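Local coordinates for protein putative transcriptional regulator (Streptomyces coelicolor A3, PDB 2RA5) that probably acts as a DNA-binding transcription factor of the GntR family, carrying a UTRA domain of the kind that typically senses small effector molecules, at residues 111-117 / 130-136; 142-147 / 231-237; 148-154 / 226-232. All coordinates share one frame; numbering follows the deposited sequence.

Contact 1. Residues 111-117 / 130-136; sequences VNTVVPA and DSEVHRI
An antiparallel strand pair at one edge of the UTRA-domain sheet sets Val111 to Pro116 against Glu132 to Ile136. Thr113 and Arg135 hold each other twice through the backbone: Thr113 N to Arg135 O is 2.8 Å, and Arg135 N to Thr113 O is 2.7 Å. Val133 N reaches Val115 O at 2.9 Å, though the return bond is weak; beyond the strands, Asp130 N meets Ala117 O at 2.6 Å. On the face of Asn112 and His134, one water donates to Asn112 OD1 (2.6 Å) and Thr113 O, and lies in the plane of the imidazole at His134 ND1; Asn112 ND2 bonds to Leu161 O. On the other face Arg135 leaves its strand with CG anti to N (chi1 -177°) and runs beside Thr113, whose CG2 lies over one guanidinium face, 4.0 Å above its plane. Val115 CG2 comes to the edge instead, 3.3 Å from Arg135 NH2, while Arg135 NE bridges to Glu137. An alanine in place of Arg135 would probably uncover the methyls of Val111, Thr113 and Val115 and leave Glu137 without its positive mate. This pair borders the domain's antiparallel sheet, its strands joined through helix 119-125.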
loop_
_atom_site.group_PDB
_atom_site.type_symbol
_atom_site.label_atom_id
_atom_site.label_comp_id
_atom_site.label_asym_id
_atom_site.label_seq_id
_atom_site.Cartn_x
_atom_site.Cartn_y
_atom_site.Cartn_z
ATOM N N VAL A 111 -14.697 19.253 7.074
ATOM C CA VAL A 111 -16.060 19.126 6.591
ATOM C C VAL A 111 -16.831 18.102 7.405
ATOM O O VAL A 111 -16.389 16.974 7.608
ATOM C CB VAL A 111 -16.126 18.727 5.108
ATOM C CG1 VAL A 111 -17.545 18.315 4.751
ATOM C CG2 VAL A 111 -15.642 19.871 4.219
ATOM N N ASN A 112 -17.989 18.515 7.884
ATOM C CA ASN A 112 -18.930 17.591 8.504
ATOM C C ASN A 112 -20.366 17.834 7.963
ATOM O O ASN A 112 -21.116 18.675 8.442
ATOM C CB ASN A 112 -18.831 17.726 10.018
ATOM C CG ASN A 112 -19.563 16.644 10.752
ATOM O OD1 ASN A 112 -20.335 15.879 10.173
ATOM N ND2 ASN A 112 -19.334 16.576 12.049
ATOM N N THR A 113 -20.740 17.099 6.932
ATOM C CA THR A 113 -21.979 17.391 6.252
ATOM C C THR A 113 -22.816 16.154 5.824
ATOM O O THR A 113 -22.455 14.991 6.036
ATOM C CB THR A 113 -21.698 18.355 5.054
ATOM O OG1 THR A 113 -22.928 18.844 4.496
ATOM C CG2 THR A 113 -20.837 17.693 3.981
ATOM N N VAL A 114 -23.972 16.441 5.254
ATOM C CA VAL A 114 -24.869 15.424 4.739
ATOM C C VAL A 114 -25.073 15.730 3.263
ATOM O O VAL A 114 -25.165 16.894 2.858
ATOM C CB VAL A 114 -26.210 15.402 5.495
ATOM C CG1 VAL A 114 -27.155 14.524 4.799
ATOM C CG2 VAL A 114 -26.035 14.901 6.925
ATOM N N VAL A 115 -25.167 14.679 2.459
ATOM C CA VAL A 115 -24.853 14.778 1.042
ATOM C C VAL A 115 -25.575 13.639 0.306
ATOM O O VAL A 115 -25.814 12.585 0.890
ATOM C CB VAL A 115 -23.295 14.705 0.888
ATOM C CG1 VAL A 115 -22.876 13.805 -0.215
ATOM C CG2 VAL A 115 -22.687 16.103 0.765
ATOM N N PRO A 116 -25.968 13.855 -0.957
ATOM C CA PRO A 116 -26.593 12.752 -1.706
ATOM C C PRO A 116 -25.548 11.820 -2.293
ATOM O O PRO A 116 -24.578 12.319 -2.843
ATOM C CB PRO A 116 -27.337 13.481 -2.834
ATOM C CG PRO A 116 -26.598 14.799 -2.972
ATOM C CD PRO A 116 -26.264 15.167 -1.566
ATOM N N ALA A 117 -25.739 10.505 -2.205
ATOM C CA ALA A 117 -24.739 9.574 -2.730
ATOM C C ALA A 117 -24.616 9.610 -4.263
ATOM O O ALA A 117 -25.606 9.530 -4.976
ATOM C CB ALA A 117 -25.014 8.167 -2.248
ATOM N N ASP A 130 -28.132 9.019 -4.731
ATOM C CA ASP A 130 -28.814 10.188 -4.176
ATOM C C ASP A 130 -29.427 9.953 -2.794
ATOM O O ASP A 130 -30.039 10.858 -2.239
ATOM C CB ASP A 130 -29.885 10.771 -5.130
ATOM C CG ASP A 130 -29.402 10.887 -6.581
ATOM O OD1 ASP A 130 -28.433 11.625 -6.838
ATOM O OD2 ASP A 130 -30.001 10.250 -7.477
ATOM N N SER A 131 -29.303 8.760 -2.228
ATOM C CA SER A 131 -29.734 8.610 -0.835
ATOM C C SER A 131 -28.730 9.406 0.014
ATOM O O SER A 131 -27.621 9.725 -0.444
ATOM C CB SER A 131 -29.825 7.133 -0.416
ATOM O OG SER A 131 -28.556 6.506 -0.348
ATOM N N GLU A 132 -29.100 9.750 1.235
ATOM C CA GLU A 132 -28.273 10.665 1.991
ATOM C C GLU A 132 -27.216 9.923 2.798
ATOM O O GLU A 132 -27.493 8.894 3.406
ATOM C CB GLU A 132 -29.134 11.541 2.881
ATOM C CG GLU A 132 -28.850 13.056 2.793
ATOM C CD GLU A 132 -29.773 13.909 3.698
ATOM O OE1 GLU A 132 -30.090 13.472 4.835
ATOM O OE2 GLU A 132 -30.212 15.003 3.265
ATOM N N VAL A 133 -25.988 10.438 2.765
ATOM C CA VAL A 133 -24.910 9.864 3.542
ATOM C C VAL A 133 -24.183 10.999 4.242
ATOM O O VAL A 133 -24.343 12.169 3.887
ATOM C CB VAL A 133 -23.951 9.027 2.662
ATOM C CG1 VAL A 133 -24.701 7.818 2.059
ATOM C CG2 VAL A 133 -23.364 9.887 1.574
ATOM N N HIS A 134 -23.407 10.653 5.259
ATOM C CA HIS A 134 -22.608 11.635 5.953
ATOM C C HIS A 134 -21.284 11.803 5.243
ATOM O O HIS A 134 -20.625 10.819 4.939
ATOM C CB HIS A 134 -22.358 11.181 7.389
ATOM C CG HIS A 134 -23.607 11.125 8.235
ATOM N ND1 HIS A 134 -24.096 12.235 8.888
ATOM C CD2 HIS A 134 -24.433 10.102 8.518
ATOM C CE1 HIS A 134 -25.194 11.882 9.551
ATOM N NE2 HIS A 134 -25.424 10.615 9.350
ATOM N N ARG A 135 -20.892 13.043 4.972
ATOM C CA ARG A 135 -19.535 13.299 4.490
ATOM C C ARG A 135 -18.649 14.041 5.508
ATOM O O ARG A 135 -18.915 15.188 5.888
ATOM C CB ARG A 135 -19.527 14.039 3.145
ATOM C CG ARG A 135 -18.105 14.261 2.594
ATOM C CD ARG A 135 -18.073 14.784 1.177
ATOM N NE ARG A 135 -17.592 16.157 1.123
ATOM C CZ ARG A 135 -18.311 17.189 0.696
ATOM N NH1 ARG A 135 -17.784 18.405 0.680
ATOM N NH2 ARG A 135 -19.554 17.003 0.275
ATOM N N ILE A 136 -17.585 13.371 5.924
ATOM C CA ILE A 136 -16.582 13.966 6.795
ATOM C C ILE A 136 -15.264 14.184 6.051
ATOM O O ILE A 136 -14.836 13.356 5.242
ATOM C CB ILE A 136 -16.339 13.109 8.060
ATOM C CG1 ILE A 136 -17.627 13.007 8.877
ATOM C CG2 ILE A 136 -15.258 13.728 8.918
ATOM C CD1 ILE A 136 -17.554 12.010 9.991
HETATM O O HOH W 1 -21.937 14.347 8.863
#

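Contact 2. Residues 142-147 / 231-237; sequences THGEPM and TYRPSRY
Arg233 NH2 is the polar atom shared here: it gives a 2.8 Å bond to Glu145 OE2 and a second to Pro146 O, whose position is less certain in the model. This belongs to a salt-bridge network of Glu145, Arg233 and Arg236, which ties the tip of a beta hairpin to the loop after strand 224-232. The tip is a type I' turn from Thr142 to Glu145, closed by backbone bonds in both directions between those two residues. Glu145 sends its chain out extended, CG anti to N (chi1 -160°), and crosses both arginines at about a right angle, and each carboxylate oxygen takes one of them. Glu145 OE2 is met on its anti side, somewhat out of the carboxylate plane. Glu145 OE1 receives Arg236 NE at 3.1 Å from well above that plane, 80° out of it, and the Arg236 chain bends at chi2 and chi3 to get there, Arg236 CD passing Thr142 OG1 at 3.6 Å. Two bonds thus fix the carboxylate, and Arg233 NH1 has a further salt bridge to Glu204. The backbone joins in where Arg233 N reaches Met147 O at 3.0 Å. Nearby, Pro234 packs on Ala191 of the second subunit. Met147, a selenomethionine, makes a Met-aromatic contact oblique to the Tyr237 ring: Met147 SE lies 3.9 Å from Tyr237 CD1, while Tyr232 CD2 sits over one face of that ring.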
loop_
_atom_site.group_PDB
_atom_site.type_symbol
_atom_site.label_atom_id
_atom_site.label_comp_id
_atom_site.label_asym_id
_atom_site.label_seq_id
_atom_site.Cartn_x
_atom_site.Cartn_y
_atom_site.Cartn_z
ATOM N N THR A 142 1.308 16.076 11.320
ATOM C CA THR A 142 2.390 15.650 12.199
ATOM C C THR A 142 3.392 16.776 12.360
ATOM O O THR A 142 3.954 17.260 11.365
ATOM C CB THR A 142 3.134 14.434 11.637
ATOM O OG1 THR A 142 3.464 14.665 10.255
ATOM C CG2 THR A 142 2.271 13.182 11.790
ATOM N N HIS A 143 3.614 17.185 13.609
ATOM C CA HIS A 143 4.518 18.287 13.916
ATOM C C HIS A 143 4.037 19.554 13.223
ATOM O O HIS A 143 4.835 20.344 12.717
ATOM C CB HIS A 143 5.956 17.949 13.503
ATOM C CG HIS A 143 6.493 16.699 14.144
ATOM N ND1 HIS A 143 6.846 16.646 15.475
ATOM C CD2 HIS A 143 6.731 15.471 13.634
ATOM C CE1 HIS A 143 7.280 15.422 15.760
ATOM N NE2 HIS A 143 7.219 14.695 14.661
ATOM N N GLY A 144 2.718 19.727 13.192
ATOM C CA GLY A 144 2.106 20.892 12.583
ATOM C C GLY A 144 2.149 20.922 11.063
ATOM O O GLY A 144 1.631 21.858 10.451
ATOM N N GLU A 145 2.776 19.918 10.455
ATOM C CA GLU A 145 2.792 19.802 8.998
ATOM C C GLU A 145 1.722 18.809 8.515
ATOM O O GLU A 145 1.459 17.794 9.166
ATOM C CB GLU A 145 4.178 19.381 8.512
ATOM C CG GLU A 145 4.439 19.685 7.042
ATOM C CD GLU A 145 5.837 19.283 6.605
ATOM O OE1 GLU A 145 6.672 18.972 7.487
ATOM O OE2 GLU A 145 6.104 19.278 5.380
ATOM N N PRO A 146 1.085 19.108 7.372
ATOM C CA PRO A 146 -0.002 18.271 6.855
ATOM C C PRO A 146 0.515 16.951 6.300
ATOM O O PRO A 146 1.448 16.924 5.498
ATOM C CB PRO A 146 -0.592 19.119 5.719
ATOM C CG PRO A 146 -0.079 20.495 5.938
ATOM C CD PRO A 146 1.273 20.314 6.556
HETATM N N MSE A 147 -0.105 15.861 6.729
HETATM C CA MSE A 147 0.351 14.522 6.375
HETATM C C MSE A 147 -0.592 13.813 5.401
HETATM O O MSE A 147 -0.163 13.163 4.437
HETATM C CB MSE A 147 0.477 13.690 7.644
HETATM C CG MSE A 147 0.876 12.266 7.374
HETATM SE SE MSE A 147 0.852 11.283 9.031
HETATM C CE MSE A 147 -0.966 10.551 8.930
ATOM N N THR A 231 -5.809 10.698 0.705
ATOM C CA THR A 231 -4.548 11.098 0.071
ATOM C C THR A 231 -3.460 11.321 1.121
ATOM O O THR A 231 -3.722 11.819 2.225
ATOM C CB THR A 231 -4.701 12.403 -0.710
ATOM O OG1 THR A 231 -5.551 13.290 0.032
ATOM C CG2 THR A 231 -5.305 12.143 -2.072
ATOM N N TYR A 232 -2.236 10.954 0.772
ATOM C CA TYR A 232 -1.110 11.107 1.685
ATOM C C TYR A 232 0.083 11.717 0.976
ATOM O O TYR A 232 0.425 11.294 -0.139
ATOM C CB TYR A 232 -0.684 9.750 2.230
ATOM C CG TYR A 232 -1.804 8.923 2.791
ATOM C CD1 TYR A 232 -2.579 8.120 1.966
ATOM C CD2 TYR A 232 -2.082 8.931 4.156
ATOM C CE1 TYR A 232 -3.610 7.356 2.485
ATOM C CE2 TYR A 232 -3.106 8.174 4.680
ATOM C CZ TYR A 232 -3.872 7.386 3.845
ATOM O OH TYR A 232 -4.898 6.624 4.377
ATOM N N ARG A 233 0.719 12.691 1.628
ATOM C CA ARG A 233 1.997 13.247 1.155
ATOM C C ARG A 233 3.100 12.198 1.277
ATOM O O ARG A 233 3.482 11.840 2.399
ATOM C CB ARG A 233 2.385 14.472 1.984
ATOM C CG ARG A 233 1.324 15.557 2.041
ATOM C CD ARG A 233 1.865 16.782 2.745
ATOM N NE ARG A 233 3.020 17.335 2.049
ATOM C CZ ARG A 233 3.929 18.119 2.616
ATOM N NH1 ARG A 233 4.943 18.576 1.896
ATOM N NH2 ARG A 233 3.824 18.443 3.899
ATOM N N PRO A 234 3.591 11.675 0.131
ATOM C CA PRO A 234 4.548 10.553 0.125
ATOM C C PRO A 234 5.856 10.836 0.871
ATOM O O PRO A 234 6.498 9.901 1.343
ATOM C CB PRO A 234 4.805 10.300 -1.377
ATOM C CG PRO A 234 4.293 11.539 -2.071
ATOM C CD PRO A 234 3.132 11.990 -1.233
ATOM N N SER A 235 6.230 12.104 0.987
ATOM C CA SER A 235 7.425 12.495 1.730
ATOM C C SER A 235 7.153 12.468 3.228
ATOM O O SER A 235 8.066 12.632 4.032
ATOM C CB SER A 235 7.861 13.910 1.333
ATOM O OG SER A 235 6.955 14.876 1.857
ATOM N N ARG A 236 5.900 12.265 3.611
ATOM C CA ARG A 236 5.522 12.413 5.013
ATOM C C ARG A 236 4.904 11.138 5.595
ATOM O O ARG A 236 4.725 11.000 6.810
ATOM C CB ARG A 236 4.565 13.601 5.147
ATOM C CG ARG A 236 5.234 14.917 5.524
ATOM C CD ARG A 236 5.048 15.153 7.016
ATOM N NE ARG A 236 6.163 15.869 7.629
ATOM C CZ ARG A 236 7.294 15.291 8.026
ATOM N NH1 ARG A 236 7.465 13.985 7.863
ATOM N NH2 ARG A 236 8.256 16.016 8.583
ATOM N N TYR A 237 4.581 10.198 4.718
ATOM C CA TYR A 237 3.843 9.009 5.135
ATOM C C TYR A 237 4.103 7.817 4.218
ATOM O O TYR A 237 4.317 7.987 3.014
ATOM C CB TYR A 237 2.332 9.308 5.157
ATOM C CG TYR A 237 1.510 8.154 5.675
ATOM C CD1 TYR A 237 1.270 8.010 7.037
ATOM C CD2 TYR A 237 0.986 7.191 4.805
ATOM C CE1 TYR A 237 0.520 6.943 7.528
ATOM C CE2 TYR A 237 0.230 6.109 5.290
ATOM C CZ TYR A 237 0.004 5.995 6.654
ATOM O OH TYR A 237 -0.731 4.941 7.156
#

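Contact 3. Residues 148-154 / 226-232; sequences AYLCNYL and EFGTHTY
Ala148 and Tyr232 open the tight side of this antiparallel pair, the face that also carries Leu150, Asn152 and His230: Ala148 CB presses to 3.4 Å from Tyr232 CD2. Next along, Leu150 and His230 cross at a slant, with Leu150 CD2 3.6 Å from His230 CD2. The His230 ring swings toward the partner strand because its CG lies anti to the carbonyl carbon (chi1 -50°); Cys151 N then falls at the ring's edge, in its plane, and Gly228 C lies over one face. The orientation of the Asn152 amide is uncertain in the model, but this residue touches the bound tartrate. Beside it, Glu226 OE1 is held by Thr217 OG1, and Arg215 packs against both Asn152 and His230.

The opposite face is the more solvent-accessible in its middle, where Cys151 and Thr229 are partly exposed, though Cys151 CB still meets Thr229 CG2 at 3.6 Å. At one end of this face Tyr153 and Phe227 lie side by side, pointing the same way, with Tyr153 CD1 3.8 Å from Phe227 CD2, and helix 119-125 packs over both. At the other end Thr231 OG1 makes a weak bond to Tyr149 O, while the Tyr149 ring leads away, and its OH bonds to Glu137. Between the two faces the backbone is paired regularly, from Tyr149 N to Thr231 O at 2.8 Å through to Phe227 N with Tyr153 O. Two central strands with one face turned to a bound tartaric acid are consistent with the effector pocket of a UTRA domain.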
loop_
_atom_site.group_PDB
_atom_site.type_symbol
_atom_site.label_atom_id
_atom_site.label_comp_id
_atom_site.label_asym_id
_atom_site.label_seq_id
_atom_site.Cartn_x
_atom_site.Cartn_y
_atom_site.Cartn_z
ATOM N N ALA A 148 -1.885 13.964 5.660
ATOM C CA ALA A 148 -2.903 13.243 4.919
ATOM C C ALA A 148 -4.216 14.009 4.887
ATOM O O ALA A 148 -4.537 14.757 5.819
ATOM C CB ALA A 148 -3.112 11.876 5.531
ATOM N N TYR A 149 -4.957 13.814 3.799
ATOM C CA TYR A 149 -6.320 14.333 3.651
ATOM C C TYR A 149 -7.361 13.195 3.616
ATOM O O TYR A 149 -7.372 12.380 2.695
ATOM C CB TYR A 149 -6.442 15.202 2.397
ATOM C CG TYR A 149 -7.613 16.122 2.497
ATOM C CD1 TYR A 149 -7.655 17.094 3.481
ATOM C CD2 TYR A 149 -8.700 16.001 1.641
ATOM C CE1 TYR A 149 -8.730 17.937 3.603
ATOM C CE2 TYR A 149 -9.788 16.843 1.756
ATOM C CZ TYR A 149 -9.795 17.812 2.743
ATOM O OH TYR A 149 -10.856 18.673 2.895
ATOM N N LEU A 150 -8.220 13.138 4.631
ATOM C CA LEU A 150 -9.139 12.017 4.814
ATOM C C LEU A 150 -10.614 12.364 4.568
ATOM O O LEU A 150 -11.222 13.049 5.384
ATOM C CB LEU A 150 -9.008 11.467 6.240
ATOM C CG LEU A 150 -7.619 11.182 6.826
ATOM C CD1 LEU A 150 -7.733 10.493 8.176
ATOM C CD2 LEU A 150 -6.767 10.369 5.854
ATOM N N CYS A 151 -11.188 11.880 3.464
ATOM C CA CYS A 151 -12.638 11.997 3.226
ATOM C C CYS A 151 -13.361 10.695 3.560
ATOM O O CYS A 151 -13.043 9.647 3.002
ATOM C CB CYS A 151 -12.956 12.373 1.768
ATOM S SG CYS A 151 -11.991 13.727 1.070
ATOM N N ASN A 152 -14.345 10.758 4.452
ATOM C CA ASN A 152 -15.157 9.575 4.752
ATOM C C ASN A 152 -16.668 9.731 4.565
ATOM O O ASN A 152 -17.231 10.814 4.736
ATOM C CB ASN A 152 -14.840 9.010 6.152
ATOM C CG ASN A 152 -13.364 8.656 6.319
ATOM O OD1 ASN A 152 -12.954 7.510 6.140
ATOM N ND2 ASN A 152 -12.561 9.647 6.625
ATOM N N TYR A 153 -17.317 8.630 4.207
ATOM C CA TYR A 153 -18.758 8.618 4.024
ATOM C C TYR A 153 -19.366 7.540 4.868
ATOM O O TYR A 153 -18.916 6.401 4.842
ATOM C CB TYR A 153 -19.092 8.368 2.564
ATOM C CG TYR A 153 -18.515 9.422 1.650
ATOM C CD1 TYR A 153 -17.237 9.281 1.113
ATOM C CD2 TYR A 153 -19.246 10.559 1.324
ATOM C CE1 TYR A 153 -16.707 10.238 0.272
ATOM C CE2 TYR A 153 -18.721 11.528 0.490
ATOM C CZ TYR A 153 -17.448 11.361 -0.036
ATOM O OH TYR A 153 -16.914 12.313 -0.871
ATOM N N LEU A 154 -20.379 7.903 5.640
ATOM C CA LEU A 154 -21.092 6.928 6.444
ATOM C C LEU A 154 -22.566 6.885 6.050
ATOM O O LEU A 154 -23.154 7.905 5.692
ATOM C CB LEU A 154 -20.978 7.203 7.949
ATOM C CG LEU A 154 -19.722 7.678 8.676
ATOM C CD1 LEU A 154 -19.541 6.816 9.927
ATOM C CD2 LEU A 154 -18.520 7.606 7.799
ATOM N N GLU A 226 -18.699 2.231 6.460
ATOM C CA GLU A 226 -17.807 3.351 6.239
ATOM C C GLU A 226 -17.082 3.176 4.901
ATOM O O GLU A 226 -16.648 2.078 4.548
ATOM C CB GLU A 226 -16.796 3.446 7.399
ATOM C CG GLU A 226 -15.781 4.583 7.277
ATOM C CD GLU A 226 -14.535 4.218 6.454
ATOM O OE1 GLU A 226 -14.160 3.028 6.389
ATOM O OE2 GLU A 226 -13.910 5.132 5.875
ATOM N N PHE A 227 -16.982 4.265 4.151
ATOM C CA PHE A 227 -16.170 4.316 2.948
ATOM C C PHE A 227 -15.220 5.507 3.021
ATOM O O PHE A 227 -15.637 6.643 3.243
ATOM C CB PHE A 227 -17.048 4.479 1.727
ATOM C CG PHE A 227 -16.275 4.661 0.446
ATOM C CD1 PHE A 227 -15.431 3.659 -0.017
ATOM C CD2 PHE A 227 -16.399 5.825 -0.308
ATOM C CE1 PHE A 227 -14.724 3.804 -1.213
ATOM C CE2 PHE A 227 -15.687 5.981 -1.510
ATOM C CZ PHE A 227 -14.854 4.966 -1.962
ATOM N N GLY A 228 -13.941 5.255 2.810
ATOM C CA GLY A 228 -12.962 6.313 2.910
ATOM C C GLY A 228 -12.173 6.453 1.634
ATOM O O GLY A 228 -11.861 5.481 0.947
ATOM N N THR A 229 -11.859 7.694 1.312
ATOM C CA THR A 229 -11.051 7.993 0.145
ATOM C C THR A 229 -9.990 8.996 0.609
ATOM O O THR A 229 -10.300 10.128 0.984
ATOM C CB THR A 229 -11.945 8.480 -1.049
ATOM O OG1 THR A 229 -11.218 8.403 -2.278
ATOM C CG2 THR A 229 -12.514 9.902 -0.833
ATOM N N HIS A 230 -8.738 8.549 0.625
ATOM C CA HIS A 230 -7.676 9.294 1.288
ATOM C C HIS A 230 -6.489 9.594 0.391
ATOM O O HIS A 230 -6.194 8.846 -0.537
ATOM C CB HIS A 230 -7.176 8.505 2.493
ATOM C CG HIS A 230 -8.257 8.024 3.397
ATOM N ND1 HIS A 230 -8.319 6.736 3.865
ATOM C CD2 HIS A 230 -9.333 8.666 3.932
ATOM C CE1 HIS A 230 -9.369 6.593 4.652
ATOM N NE2 HIS A 230 -9.998 7.765 4.707
ATOM N N THR A 231 -5.809 10.698 0.705
ATOM C CA THR A 231 -4.548 11.098 0.071
ATOM C C THR A 231 -3.460 11.321 1.121
ATOM O O THR A 231 -3.722 11.819 2.225
ATOM C CB THR A 231 -4.701 12.403 -0.710
ATOM O OG1 THR A 231 -5.551 13.290 0.032
ATOM C CG2 THR A 231 -5.305 12.143 -2.072
ATOM N N TYR A 232 -2.236 10.954 0.772
ATOM C CA TYR A 232 -1.110 11.107 1.685
ATOM C C TYR A 232 0.083 11.717 0.976
ATOM O O TYR A 232 0.425 11.294 -0.139
ATOM C CB TYR A 232 -0.684 9.750 2.230
ATOM C CG TYR A 232 -1.804 8.923 2.791
ATOM C CD1 TYR A 232 -2.579 8.120 1.966
ATOM C CD2 TYR A 232 -2.082 8.931 4.156
ATOM C CE1 TYR A 232 -3.610 7.356 2.485
ATOM C CE2 TYR A 232 -3.106 8.174 4.680
ATOM C CZ TYR A 232 -3.872 7.386 3.845
ATOM O OH TYR A 232 -4.898 6.624 4.377
#

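From the N terminus, strand 106-116 leads through helix 119-125 into strand 132-142, and contact 1 closes that short loop before the others open. The chain then turns at once into strand 145-154, which contacts 2 and 3 share. Contact 3 is nested inside the long loop closed by contact 2, and the two overlap at Thr231 and Tyr232, so together they join strand 145-154 and its hairpin tip to strand 224-232 and the loop that follows. Contact 1 joins contact 3 directly through strand 132-142, with probable backbone bonds between Ile136 and Asn152 and between His134 and Leu154. Contacts 1 and 2 lie on opposite sides of the chain's centre, about 26 Å apart between centres.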